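PDB 5XS9: TetR family transcriptional regulator from Mycobacterium smegmatis, which probably binds operator DNA as a dimeric TetR-type repressor, BioQ, that controls genes of biotin metabolism. Local coordinates for residues Ala12-Met26 with Phe44-Ile58. Residues are numbered along the deposited sequence; the frame is centred on the assembly and turned at random.
Sequences ATKILDDHGIADLTM and FANKQELLGAVADHI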
loop_
_atom_site.group_PDB
_atom_site.type_symbol
_atom_site.label_atom_id
_atom_site.label_comp_id
_atom_site.label_asym_id
_atom_site.label_seq_id
_atom_site.Cartn_x
_atom_site.Cartn_y
_atom_site.Cartn_z
ATOM N N ALA A 12 -16.707 -13.242 -10.553
ATOM C CA ALA A 12 -16.136 -12.630 -9.313
ATOM C C ALA A 12 -15.483 -11.277 -9.631
ATOM O O ALA A 12 -15.626 -10.313 -8.870
ATOM C CB ALA A 12 -15.125 -13.573 -8.712
ATOM N N THR A 13 -14.858 -11.195 -10.822
ATOM C CA THR A 13 -14.179 -9.991 -11.295
ATOM C C THR A 13 -15.167 -8.888 -11.634
ATOM O O THR A 13 -14.958 -7.699 -11.337
ATOM C CB THR A 13 -13.212 -10.338 -12.485
ATOM O OG1 THR A 13 -12.246 -11.241 -11.963
ATOM C CG2 THR A 13 -12.532 -9.143 -13.049
ATOM N N LYS A 14 -16.286 -9.280 -12.191
ATOM C CA LYS A 14 -17.365 -8.324 -12.455
ATOM C C LYS A 14 -17.998 -7.739 -11.165
ATOM O O LYS A 14 -18.300 -6.566 -11.089
ATOM C CB LYS A 14 -18.431 -9.036 -13.312
ATOM C CG LYS A 14 -19.523 -8.133 -13.854
ATOM C CD LYS A 14 -20.388 -8.913 -14.839
ATOM C CE LYS A 14 -21.811 -8.388 -14.886
ATOM N NZ LYS A 14 -21.832 -6.909 -15.023
ATOM N N ILE A 15 -18.152 -8.549 -10.133
ATOM C CA ILE A 15 -18.633 -8.029 -8.855
ATOM C C ILE A 15 -17.628 -6.980 -8.318
ATOM O O ILE A 15 -18.000 -5.900 -7.834
ATOM C CB ILE A 15 -18.828 -9.174 -7.839
ATOM C CG1 ILE A 15 -20.007 -10.050 -8.283
ATOM C CG2 ILE A 15 -19.106 -8.650 -6.436
ATOM C CD1 ILE A 15 -20.036 -11.430 -7.673
ATOM N N LEU A 16 -16.354 -7.326 -8.392
ATOM C CA LEU A 16 -15.287 -6.435 -7.990
ATOM C C LEU A 16 -15.369 -5.152 -8.741
ATOM O O LEU A 16 -15.389 -4.097 -8.122
ATOM C CB LEU A 16 -13.919 -7.104 -8.180
ATOM C CG LEU A 16 -12.750 -6.131 -7.939
ATOM C CD1 LEU A 16 -12.497 -5.962 -6.458
ATOM C CD2 LEU A 16 -11.526 -6.687 -8.600
ATOM N N ASP A 17 -15.402 -5.230 -10.072
ATOM C CA ASP A 17 -15.495 -4.014 -10.903
ATOM C C ASP A 17 -16.709 -3.186 -10.586
ATOM O O ASP A 17 -16.590 -2.009 -10.336
ATOM C CB ASP A 17 -15.415 -4.363 -12.426
ATOM C CG ASP A 17 -14.017 -4.844 -12.820
ATOM O OD1 ASP A 17 -13.086 -4.378 -12.148
ATOM O OD2 ASP A 17 -13.802 -5.677 -13.735
ATOM N N ASP A 18 -17.869 -3.815 -10.588
ATOM C CA ASP A 18 -19.149 -3.109 -10.343
ATOM C C ASP A 18 -19.358 -2.620 -8.918
ATOM O O ASP A 18 -19.968 -1.575 -8.695
ATOM C CB ASP A 18 -20.328 -4.021 -10.736
ATOM C CG ASP A 18 -20.373 -4.318 -12.219
ATOM O OD1 ASP A 18 -19.721 -3.644 -13.016
ATOM O OD2 ASP A 18 -21.044 -5.285 -12.593
ATOM N N HIS A 19 -18.863 -3.353 -7.935
ATOM C CA HIS A 19 -19.271 -3.061 -6.571
ATOM C C HIS A 19 -18.186 -2.885 -5.569
ATOM O O HIS A 19 -18.496 -2.521 -4.457
ATOM C CB HIS A 19 -20.212 -4.180 -6.074
ATOM C CG HIS A 19 -21.458 -4.297 -6.882
ATOM N ND1 HIS A 19 -22.382 -3.279 -6.960
ATOM C CD2 HIS A 19 -21.910 -5.285 -7.689
ATOM C CE1 HIS A 19 -23.358 -3.639 -7.769
ATOM N NE2 HIS A 19 -23.087 -4.844 -8.236
ATOM N N GLY A 20 -16.929 -3.184 -5.911
ATOM C CA GLY A 20 -15.853 -3.003 -4.990
ATOM C C GLY A 20 -15.492 -4.247 -4.216
ATOM O O GLY A 20 -16.252 -5.199 -4.106
ATOM N N ILE A 21 -14.309 -4.201 -3.651
ATOM C CA ILE A 21 -13.748 -5.374 -2.985
ATOM C C ILE A 21 -14.573 -5.839 -1.790
ATOM O O ILE A 21 -14.697 -7.058 -1.560
ATOM C CB ILE A 21 -12.287 -5.139 -2.595
ATOM C CG1 ILE A 21 -11.598 -6.460 -2.244
ATOM C CG2 ILE A 21 -12.171 -4.040 -1.501
ATOM C CD1 ILE A 21 -10.114 -6.318 -1.956
ATOM N N ALA A 22 -15.196 -4.908 -1.066
ATOM C CA ALA A 22 -15.987 -5.318 0.111
ATOM C C ALA A 22 -17.207 -6.230 -0.253
ATOM O O ALA A 22 -17.547 -7.136 0.485
ATOM C CB ALA A 22 -16.411 -4.080 0.927
ATOM N N ASP A 23 -17.792 -6.021 -1.423
ATOM C CA ASP A 23 -18.920 -6.797 -1.909
ATOM C C ASP A 23 -18.535 -8.100 -2.570
ATOM O O ASP A 23 -19.408 -8.854 -2.912
ATOM C CB ASP A 23 -19.703 -5.971 -2.940
ATOM C CG ASP A 23 -20.659 -4.974 -2.294
ATOM O OD1 ASP A 23 -21.558 -4.484 -3.006
ATOM O OD2 ASP A 23 -20.518 -4.715 -1.080
ATOM N N LEU A 24 -17.245 -8.355 -2.809
ATOM C CA LEU A 24 -16.822 -9.639 -3.358
ATOM C C LEU A 24 -16.700 -10.655 -2.244
ATOM O O LEU A 24 -15.660 -10.757 -1.611
ATOM C CB LEU A 24 -15.502 -9.551 -4.071
ATOM C CG LEU A 24 -14.956 -10.834 -4.660
ATOM C CD1 LEU A 24 -15.947 -11.467 -5.632
ATOM C CD2 LEU A 24 -13.668 -10.479 -5.365
ATOM N N THR A 25 -17.780 -11.394 -2.036
ATOM C CA THR A 25 -17.843 -12.489 -1.053
ATOM C C THR A 25 -18.321 -13.733 -1.755
ATOM O O THR A 25 -18.894 -13.636 -2.820
ATOM C CB THR A 25 -18.846 -12.196 0.079
ATOM O OG1 THR A 25 -20.166 -12.105 -0.469
ATOM C CG2 THR A 25 -18.497 -10.886 0.822
ATOM N N MET A 26 -18.082 -14.889 -1.145
ATOM C CA MET A 26 -18.526 -16.141 -1.690
ATOM C C MET A 26 -20.070 -16.186 -1.768
ATOM O O MET A 26 -20.640 -16.686 -2.764
ATOM C CB MET A 26 -17.933 -17.299 -0.877
ATOM C CG MET A 26 -16.398 -17.439 -1.014
ATOM S SD MET A 26 -15.921 -18.235 -2.545
ATOM C CE MET A 26 -16.135 -19.996 -2.382
ATOM N N PHE A 44 -12.987 -23.123 -4.743
ATOM C CA PHE A 44 -12.174 -22.413 -3.787
ATOM C C PHE A 44 -12.542 -22.816 -2.420
ATOM O O PHE A 44 -13.714 -22.870 -2.099
ATOM C CB PHE A 44 -12.437 -20.929 -3.939
ATOM C CG PHE A 44 -12.248 -20.429 -5.341
ATOM C CD1 PHE A 44 -10.973 -20.382 -5.894
ATOM C CD2 PHE A 44 -13.327 -20.005 -6.093
ATOM C CE1 PHE A 44 -10.788 -19.919 -7.176
ATOM C CE2 PHE A 44 -13.139 -19.546 -7.367
ATOM C CZ PHE A 44 -11.873 -19.513 -7.899
ATOM N N ALA A 45 -11.554 -23.082 -1.591
ATOM C CA ALA A 45 -11.804 -23.465 -0.229
ATOM C C ALA A 45 -12.253 -22.316 0.641
ATOM O O ALA A 45 -12.912 -22.563 1.656
ATOM C CB ALA A 45 -10.611 -24.148 0.376
ATOM N N ASN A 46 -11.937 -21.078 0.268
ATOM C CA ASN A 46 -12.199 -19.944 1.143
ATOM C C ASN A 46 -12.076 -18.674 0.364
ATOM O O ASN A 46 -11.673 -18.704 -0.798
ATOM C CB ASN A 46 -11.293 -19.938 2.381
ATOM C CG ASN A 46 -9.813 -19.975 2.028
ATOM O OD1 ASN A 46 -9.322 -19.260 1.150
ATOM N ND2 ASN A 46 -9.109 -20.858 2.670
ATOM N N LYS A 47 -12.491 -17.564 0.966
ATOM C CA LYS A 47 -12.447 -16.292 0.268
ATOM C C LYS A 47 -11.017 -15.883 -0.153
ATOM O O LYS A 47 -10.848 -15.278 -1.206
ATOM C CB LYS A 47 -13.049 -15.171 1.089
ATOM C CG LYS A 47 -13.028 -13.839 0.307
ATOM C CD LYS A 47 -14.202 -12.883 0.494
ATOM C CE LYS A 47 -13.955 -11.870 1.570
ATOM N NZ LYS A 47 -13.501 -12.622 2.767
ATOM N N GLN A 48 -9.998 -16.221 0.630
ATOM C CA GLN A 48 -8.614 -15.880 0.241
ATOM C C GLN A 48 -8.175 -16.591 -1.001
ATOM O O GLN A 48 -7.398 -16.035 -1.746
ATOM C CB GLN A 48 -7.568 -16.215 1.312
ATOM C CG GLN A 48 -7.875 -15.638 2.667
ATOM C CD GLN A 48 -8.776 -16.580 3.468
ATOM O OE1 GLN A 48 -9.986 -16.345 3.596
ATOM N NE2 GLN A 48 -8.191 -17.685 3.977
ATOM N N GLU A 49 -8.617 -17.838 -1.233
ATOM C CA GLU A 49 -8.292 -18.478 -2.488
ATOM C C GLU A 49 -9.050 -17.852 -3.583
ATOM O O GLU A 49 -8.549 -17.758 -4.681
ATOM C CB GLU A 49 -8.606 -19.999 -2.454
ATOM C CG GLU A 49 -7.662 -20.790 -1.541
ATOM C CD GLU A 49 -7.871 -22.323 -1.613
ATOM O OE1 GLU A 49 -8.638 -22.891 -2.469
ATOM O OE2 GLU A 49 -7.242 -22.945 -0.769
ATOM N N LEU A 50 -10.303 -17.441 -3.338
ATOM C CA LEU A 50 -11.056 -16.802 -4.422
ATOM C C LEU A 50 -10.350 -15.497 -4.783
ATOM O O LEU A 50 -10.165 -15.181 -5.934
ATOM C CB LEU A 50 -12.486 -16.477 -3.999
ATOM C CG LEU A 50 -13.274 -15.538 -4.948
ATOM C CD1 LEU A 50 -13.410 -16.148 -6.311
ATOM C CD2 LEU A 50 -14.618 -15.116 -4.393
ATOM N N LEU A 51 -9.980 -14.716 -3.787
ATOM C CA LEU A 51 -9.318 -13.425 -4.089
ATOM C C LEU A 51 -8.016 -13.626 -4.844
ATOM O O LEU A 51 -7.738 -12.869 -5.784
ATOM C CB LEU A 51 -9.111 -12.612 -2.810
ATOM C CG LEU A 51 -10.402 -12.106 -2.154
ATOM C CD1 LEU A 51 -10.114 -11.580 -0.726
ATOM C CD2 LEU A 51 -11.051 -11.040 -2.983
ATOM N N GLY A 52 -7.234 -14.638 -4.453
ATOM C CA GLY A 52 -6.026 -15.043 -5.211
ATOM C C GLY A 52 -6.250 -15.326 -6.719
ATOM O O GLY A 52 -5.459 -14.899 -7.577
ATOM N N ALA A 53 -7.320 -16.043 -7.046
ATOM C CA ALA A 53 -7.634 -16.334 -8.432
ATOM C C ALA A 53 -8.057 -15.081 -9.122
ATOM O O ALA A 53 -7.758 -14.863 -10.263
ATOM C CB ALA A 53 -8.779 -17.357 -8.505
ATOM N N VAL A 54 -8.836 -14.246 -8.454
ATOM C CA VAL A 54 -9.242 -13.026 -9.083
ATOM C C VAL A 54 -7.972 -12.122 -9.297
ATOM O O VAL A 54 -7.823 -11.450 -10.364
ATOM C CB VAL A 54 -10.276 -12.270 -8.242
ATOM C CG1 VAL A 54 -10.432 -10.869 -8.753
ATOM C CG2 VAL A 54 -11.614 -12.972 -8.234
ATOM N N ALA A 55 -7.096 -12.076 -8.299
ATOM C CA ALA A 55 -5.751 -11.374 -8.475
ATOM C C ALA A 55 -4.995 -11.879 -9.742
ATOM O O ALA A 55 -4.553 -11.080 -10.590
ATOM C CB ALA A 55 -4.891 -11.535 -7.232
ATOM N N ASP A 56 -4.907 -13.205 -9.914
ATOM C CA ASP A 56 -4.191 -13.746 -11.104
ATOM C C ASP A 56 -4.863 -13.464 -12.392
ATOM O O ASP A 56 -4.209 -13.248 -13.389
ATOM C CB ASP A 56 -3.858 -15.202 -10.938
ATOM C CG ASP A 56 -2.838 -15.386 -9.848
ATOM O OD1 ASP A 56 -2.051 -14.437 -9.563
ATOM O OD2 ASP A 56 -2.785 -16.435 -9.256
ATOM N N HIS A 57 -6.170 -13.314 -12.350
ATOM C CA HIS A 57 -6.931 -13.013 -13.539
ATOM C C HIS A 57 -6.708 -11.564 -13.939
ATOM O O HIS A 57 -6.496 -11.269 -15.117
ATOM C CB HIS A 57 -8.424 -13.279 -13.266
ATOM C CG HIS A 57 -9.305 -13.003 -14.435
ATOM N ND1 HIS A 57 -10.279 -12.034 -14.420
ATOM C CD2 HIS A 57 -9.372 -13.578 -15.651
ATOM C CE1 HIS A 57 -10.884 -11.997 -15.590
ATOM N NE2 HIS A 57 -10.342 -12.916 -16.358
ATOM N N ILE A 58 -6.811 -10.664 -12.958
ATOM C CA ILE A 58 -6.492 -9.217 -13.071
ATOM C C ILE A 58 -5.070 -9.005 -13.625
ATOM O O ILE A 58 -4.813 -8.071 -14.359
ATOM C CB ILE A 58 -6.621 -8.547 -11.639
ATOM C CG1 ILE A 58 -8.077 -8.298 -11.301
ATOM C CG2 ILE A 58 -5.925 -7.222 -11.465
ATOM C CD1 ILE A 58 -8.242 -7.953 -9.824
#
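L24 overlaps L51, L50 and V54 with its two methyls. CD2 lies 3.6 Å from L51 CD2, the two side chains running past each other in opposite senses, and CD1 leans on L50 CD2. The CG of L24 is trans to the backbone N (chi1 179°), which directs the branch from the loop toward helix 47-58. A12, on helix 5-19, reaches the same patch: its CB is 3.6 Å from V54 CG2 and also touches L50 CD1. M26 closes the far end. Its bent chain lays SD 3.9 Å from L50 CD2 and brings CE against F44 CB and O. The aliphatic part of K47 runs along the loop at L24 and T25, with CD 3.3 Å from L24 O.

At the other end H57 ND1 donates to T13 OG1 (3.2 Å), with the hydroxyl tilted 30° out of the ring plane. T13 OG1 is also bonded to V9 O, one turn back in its own helix; the bond from H57 is the one that links the two helices. Beyond it L16 CD2 meets I58 CD1 at 3.7 Å, the side chains nearly perpendicular.

The helix segments cross at 82°, with axes 10.4 Å apart. Together with helix 26-33, whose L29 touches A12, they build the three-helix DNA-binding domain expected of a TetR regulator. L16 continues onto L95 of helix 92-101, linking this bundle to the larger helical domain.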